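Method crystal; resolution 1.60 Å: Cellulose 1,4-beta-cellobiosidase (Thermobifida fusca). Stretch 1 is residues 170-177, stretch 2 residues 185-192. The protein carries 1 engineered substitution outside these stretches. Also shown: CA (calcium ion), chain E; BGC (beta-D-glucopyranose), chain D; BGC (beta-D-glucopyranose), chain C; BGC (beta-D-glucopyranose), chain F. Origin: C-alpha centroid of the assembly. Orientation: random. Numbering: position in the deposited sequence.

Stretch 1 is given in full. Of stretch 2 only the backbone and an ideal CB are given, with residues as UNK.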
# COMPACT_ATOMS: atom_id res chain seq x y z
N ALA A 170 8.94 8.65 13.91
CA ALA A 170 9.70 7.42 14.12
C ALA A 170 9.47 6.38 13.01
O ALA A 170 8.30 6.18 12.63
CB ALA A 170 9.37 6.81 15.44
N TYR A 171 10.50 5.68 12.60
CA TYR A 171 10.30 4.53 11.67
C TYR A 171 9.88 3.36 12.46
O TYR A 171 10.62 2.91 13.34
CB TYR A 171 11.64 4.25 10.93
CG TYR A 171 12.01 5.21 9.85
CD1 TYR A 171 12.82 6.34 10.12
CD2 TYR A 171 11.65 5.01 8.52
CE1 TYR A 171 13.19 7.21 9.08
CE2 TYR A 171 12.01 5.87 7.50
CZ TYR A 171 12.80 6.99 7.77
OH TYR A 171 13.19 7.84 6.73
N ILE A 172 8.69 2.80 12.19
CA ILE A 172 8.17 1.71 12.93
C ILE A 172 7.59 0.66 11.98
O ILE A 172 7.41 0.92 10.78
CB ILE A 172 7.02 2.19 13.88
CG1 ILE A 172 5.94 3.00 13.20
CG2 ILE A 172 7.67 3.04 14.99
CD1 ILE A 172 4.65 3.00 14.02
N ASN A 173 7.24 -0.50 12.50
CA ASN A 173 6.59 -1.53 11.72
C ASN A 173 5.68 -2.30 12.64
O ASN A 173 5.74 -2.14 13.88
CB ASN A 173 7.61 -2.39 10.98
CG ASN A 173 7.04 -3.22 9.89
OD1 ASN A 173 5.96 -3.01 9.37
ND2 ASN A 173 7.84 -4.22 9.51
N THR A 174 4.77 -3.03 12.06
CA THR A 174 3.74 -3.79 12.79
C THR A 174 3.70 -5.22 12.21
O THR A 174 4.23 -6.14 12.82
CB THR A 174 2.41 -3.10 12.72
OG1 THR A 174 2.06 -2.93 11.31
CG2 THR A 174 2.40 -1.74 13.44
N TYR A 175 3.11 -5.43 11.04
CA TYR A 175 2.99 -6.79 10.49
C TYR A 175 4.31 -7.49 10.38
O TYR A 175 5.25 -7.01 9.76
CB TYR A 175 2.30 -6.70 9.10
CG TYR A 175 1.01 -5.96 9.15
CD1 TYR A 175 -0.10 -6.56 9.61
CD2 TYR A 175 0.96 -4.67 8.70
CE1 TYR A 175 -1.29 -5.83 9.78
CE2 TYR A 175 -0.20 -3.91 8.83
CZ TYR A 175 -1.33 -4.49 9.31
OH TYR A 175 -2.57 -3.87 9.44
N GLN A 176 4.30 -8.71 10.96
CA GLN A 176 5.45 -9.59 10.98
C GLN A 176 5.11 -11.09 10.97
O GLN A 176 6.01 -11.92 10.64
CB GLN A 176 6.42 -9.43 12.18
CG GLN A 176 7.09 -8.13 12.35
CD GLN A 176 8.29 -7.99 11.45
OE1 GLN A 176 9.44 -8.49 11.76
NE2 GLN A 176 8.09 -7.36 10.32
N ARG A 177 3.90 -11.45 11.23
CA ARG A 177 3.59 -12.88 11.64
C ARG A 177 2.60 -13.54 10.75
O ARG A 177 1.75 -14.36 11.13
CB ARG A 177 3.21 -12.96 13.16
CG ARG A 177 4.42 -12.50 14.01
CD ARG A 177 4.20 -12.62 15.50
NE ARG A 177 3.17 -11.76 15.98
CZ ARG A 177 2.74 -11.66 17.23
NH1 ARG A 177 3.30 -12.44 18.13
NH2 ARG A 177 1.81 -10.78 17.58
N UNK A 185 -3.63 -7.68 15.73
CA UNK A 185 -2.84 -8.79 16.31
C UNK A 185 -1.36 -8.60 16.25
O UNK A 185 -0.63 -9.51 16.55
CB UNK A 185 -3.18 -10.10 15.60
N UNK A 186 -0.88 -7.39 15.88
CA UNK A 186 0.54 -7.09 15.74
C UNK A 186 1.09 -6.55 17.07
O UNK A 186 0.35 -6.11 17.95
CB UNK A 186 0.77 -6.08 14.61
N UNK A 187 2.41 -6.56 17.17
CA UNK A 187 3.14 -5.90 18.25
C UNK A 187 4.00 -4.81 17.53
O UNK A 187 5.02 -5.09 16.89
CB UNK A 187 3.99 -6.89 19.06
N UNK A 188 3.53 -3.52 17.62
CA UNK A 188 4.30 -2.45 17.04
C UNK A 188 5.71 -2.38 17.62
O UNK A 188 5.89 -2.50 18.82
CB UNK A 188 3.58 -1.12 17.25
N UNK A 189 6.62 -2.09 16.74
CA UNK A 189 8.05 -2.12 17.06
C UNK A 189 8.87 -1.16 16.22
O UNK A 189 8.47 -0.68 15.14
CB UNK A 189 8.59 -3.54 16.88
N UNK A 190 10.07 -0.82 16.73
CA UNK A 190 10.91 0.14 15.99
C UNK A 190 11.60 -0.58 14.79
O UNK A 190 12.10 -1.75 14.89
CB UNK A 190 11.95 0.76 16.92
N UNK A 191 11.65 0.11 13.65
CA UNK A 191 12.43 -0.38 12.53
C UNK A 191 13.96 -0.53 12.84
O UNK A 191 14.66 -1.38 12.31
CB UNK A 191 12.23 0.57 11.35
N UNK A 192 14.46 0.39 13.65
CA UNK A 192 15.84 0.37 14.11
C UNK A 192 15.81 -0.06 15.54
O UNK A 192 15.38 0.76 16.38
CB UNK A 192 16.53 1.73 13.95
CA CA E . -6.01 -13.53 13.09
C2 BGC D . 5.64 -5.45 6.66
C3 BGC D . 6.74 -6.42 6.40
C4 BGC D . 6.23 -7.87 6.25
C5 BGC D . 5.08 -7.81 5.21
C6 BGC D . 4.57 -9.22 4.98
C1 BGC D . 4.58 -5.59 5.58
O2 BGC D . 6.14 -4.14 6.73
O3 BGC D . 7.64 -6.27 7.44
O4 BGC D . 7.25 -8.72 5.65
O5 BGC D . 4.04 -6.90 5.57
O6 BGC D . 3.75 -9.57 6.12
C2 BGC C . 8.80 -10.48 5.76
C3 BGC C . 9.93 -11.09 6.57
C4 BGC C . 10.94 -10.06 7.03
C5 BGC C . 10.26 -8.88 7.68
C6 BGC C . 11.14 -7.72 8.00
C1 BGC C . 8.20 -9.30 6.56
O2 BGC C . 7.80 -11.42 5.40
O3 BGC C . 10.59 -12.12 5.78
O4 BGC C . 11.75 -10.75 8.04
O5 BGC C . 9.22 -8.34 6.81
O6 BGC C . 10.44 -6.71 8.70
C2 BGC F . 0.34 -3.67 4.19
C3 BGC F . 1.27 -4.41 5.15
C4 BGC F . 2.67 -4.31 4.65
C5 BGC F . 3.14 -2.90 4.40
C6 BGC F . 4.56 -2.79 3.86
C1 BGC F . 0.93 -2.32 3.91
O1 BGC F . 0.13 -1.64 2.93
O2 BGC F . -1.02 -3.57 4.66
O3 BGC F . 0.85 -5.80 5.15
O4 BGC F . 3.44 -4.76 5.82
O5 BGC F . 2.25 -2.32 3.43
O6 BGC F . 4.65 -3.58 2.64

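Position 185 carries its CB sideways to stretch 1, 5.4 Å from Arg177 NH2, and phi/psi of -119/10° suit most residues. Its carbonyl accepts a hydrogen bond from the arginine (Arg177 NH2 to O of 185, 2.9 Å); this bond is made by the backbone and so does not depend on the residue at 185. The calcium ion lies on the side to which CB points, which favours an acidic or amide group. The residue is Glu185, and both carboxylate oxygens bind the metal, Glu185 OE1 at 2.4 Å and OE2 at 2.6 Å from the calcium ion.

At position 186, CB points toward stretch 1 and lies 3.9 Å from Thr174 C, with the Tyr175 ring beyond. So close an approach favours a small or beta-branched side chain, and Ala, Ser, Val or Thr would all be reasonable. Thr186 is found, with chi1 in p; its CG2 packs 3.8 Å from Thr174 C and 3.7 Å from Tyr175 CD1.

Position 187 directs CB sideways, 4.7 Å from Arg177 NH2, while its backbone N is joined to Thr174 O through water 3, at 2.9 Å from each. An extended backbone (-117/102°) and the neighbouring arginine side chain allow a medium aliphatic or a polar group. Ile187 takes the aliphatic option, its CD1 reaching 3.7 Å from Arg177 NH2.

The CB of position 188, again sideways, is 4.0 Å from Thr174 CG2. Phi of -58° fits proline, and N of 188 makes no hydrogen bond to stretch 1; Ala or Val would also be plausible. Pro188 lays its CB against Thr174 CG2 at 4.0 Å, and its CA makes a CA-H...O contact with Asn173 O at 3.5 Å.

Position 189 pairs with Asn173 in antiparallel fashion, each backbone N donating to the other's O (Asn173 N to O of 189, 2.9 Å; N of 189 to Asn173 O, 3.0 Å). Both CB atoms lie on the same face of the sheet, and beside Asn173 there is room bordered by Thr174 O and Gln176 CG. A flat polar or aromatic side chain, such as His or Asn, could use it. His189 does so: Asn173 O lies over one face of its ring and Thr174 O at its edge, while CE1 comes 3.4 Å from Gln176 CG. His189 ND1 donates to Ile187 O (2.9 Å), fixing the ring. His189 NE2 lies 2.8 Å from water 2, and Asn173 ND2 donates to the same water (2.9 Å).

At position 190, opposite Ile172, CB points away and phi is -78°. Many residues would serve, proline included, since this non-hydrogen-bonded site asks no NH of it. Pro190 occupies it.

Position 191 turns CB toward stretch 1, only 3.5 Å from Tyr171 O, so a small residue is expected: Ala, Ser or Gly. Ser191 donates its N to Tyr171 O (3.0 Å), and its OG sits 3.3 Å from Ile172 N without bonding to it.

Position 192 finds nothing of stretch 1 near its CB, leaving the choice open. Cys192 is bonded covalently elsewhere in the structure.

Stretch 2 185-192: ETIPHPSC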
# COMPACT_ATOMS: atom_id res chain seq x y z
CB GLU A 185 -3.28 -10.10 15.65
CG GLU A 185 -4.74 -10.52 15.96
CD GLU A 185 -5.27 -11.57 15.06
OE1 GLU A 185 -5.08 -11.48 13.86
OE2 GLU A 185 -5.93 -12.51 15.50
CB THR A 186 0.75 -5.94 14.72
OG1 THR A 186 -0.01 -4.78 15.22
CG2 THR A 186 0.23 -6.39 13.34
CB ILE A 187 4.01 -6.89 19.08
CG1 ILE A 187 3.10 -7.96 19.68
CG2 ILE A 187 4.84 -6.09 20.06
CD1 ILE A 187 3.88 -9.14 20.19
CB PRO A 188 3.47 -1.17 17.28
CG PRO A 188 2.07 -1.73 17.50
CD PRO A 188 2.33 -3.02 18.32
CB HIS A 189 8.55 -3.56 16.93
CG HIS A 189 8.39 -4.14 15.57
ND1 HIS A 189 7.23 -4.74 15.12
CD2 HIS A 189 9.22 -4.12 14.53
CE1 HIS A 189 7.38 -5.11 13.86
NE2 HIS A 189 8.58 -4.78 13.48
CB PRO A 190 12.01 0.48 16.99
CG PRO A 190 12.09 -0.70 17.88
CD PRO A 190 10.70 -1.24 18.01
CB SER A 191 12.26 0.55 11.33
OG SER A 191 10.88 0.56 11.01
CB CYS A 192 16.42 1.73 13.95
SG CYS A 192 18.22 1.79 14.35
O HOH W 1 13.11 2.85 14.63
O HOH W 2 10.18 -4.72 11.23
O HOH W 3 3.67 -7.91 14.99
O HOH W 4 -6.87 -15.31 11.54
O HOH W 5 -4.82 -15.22 14.20
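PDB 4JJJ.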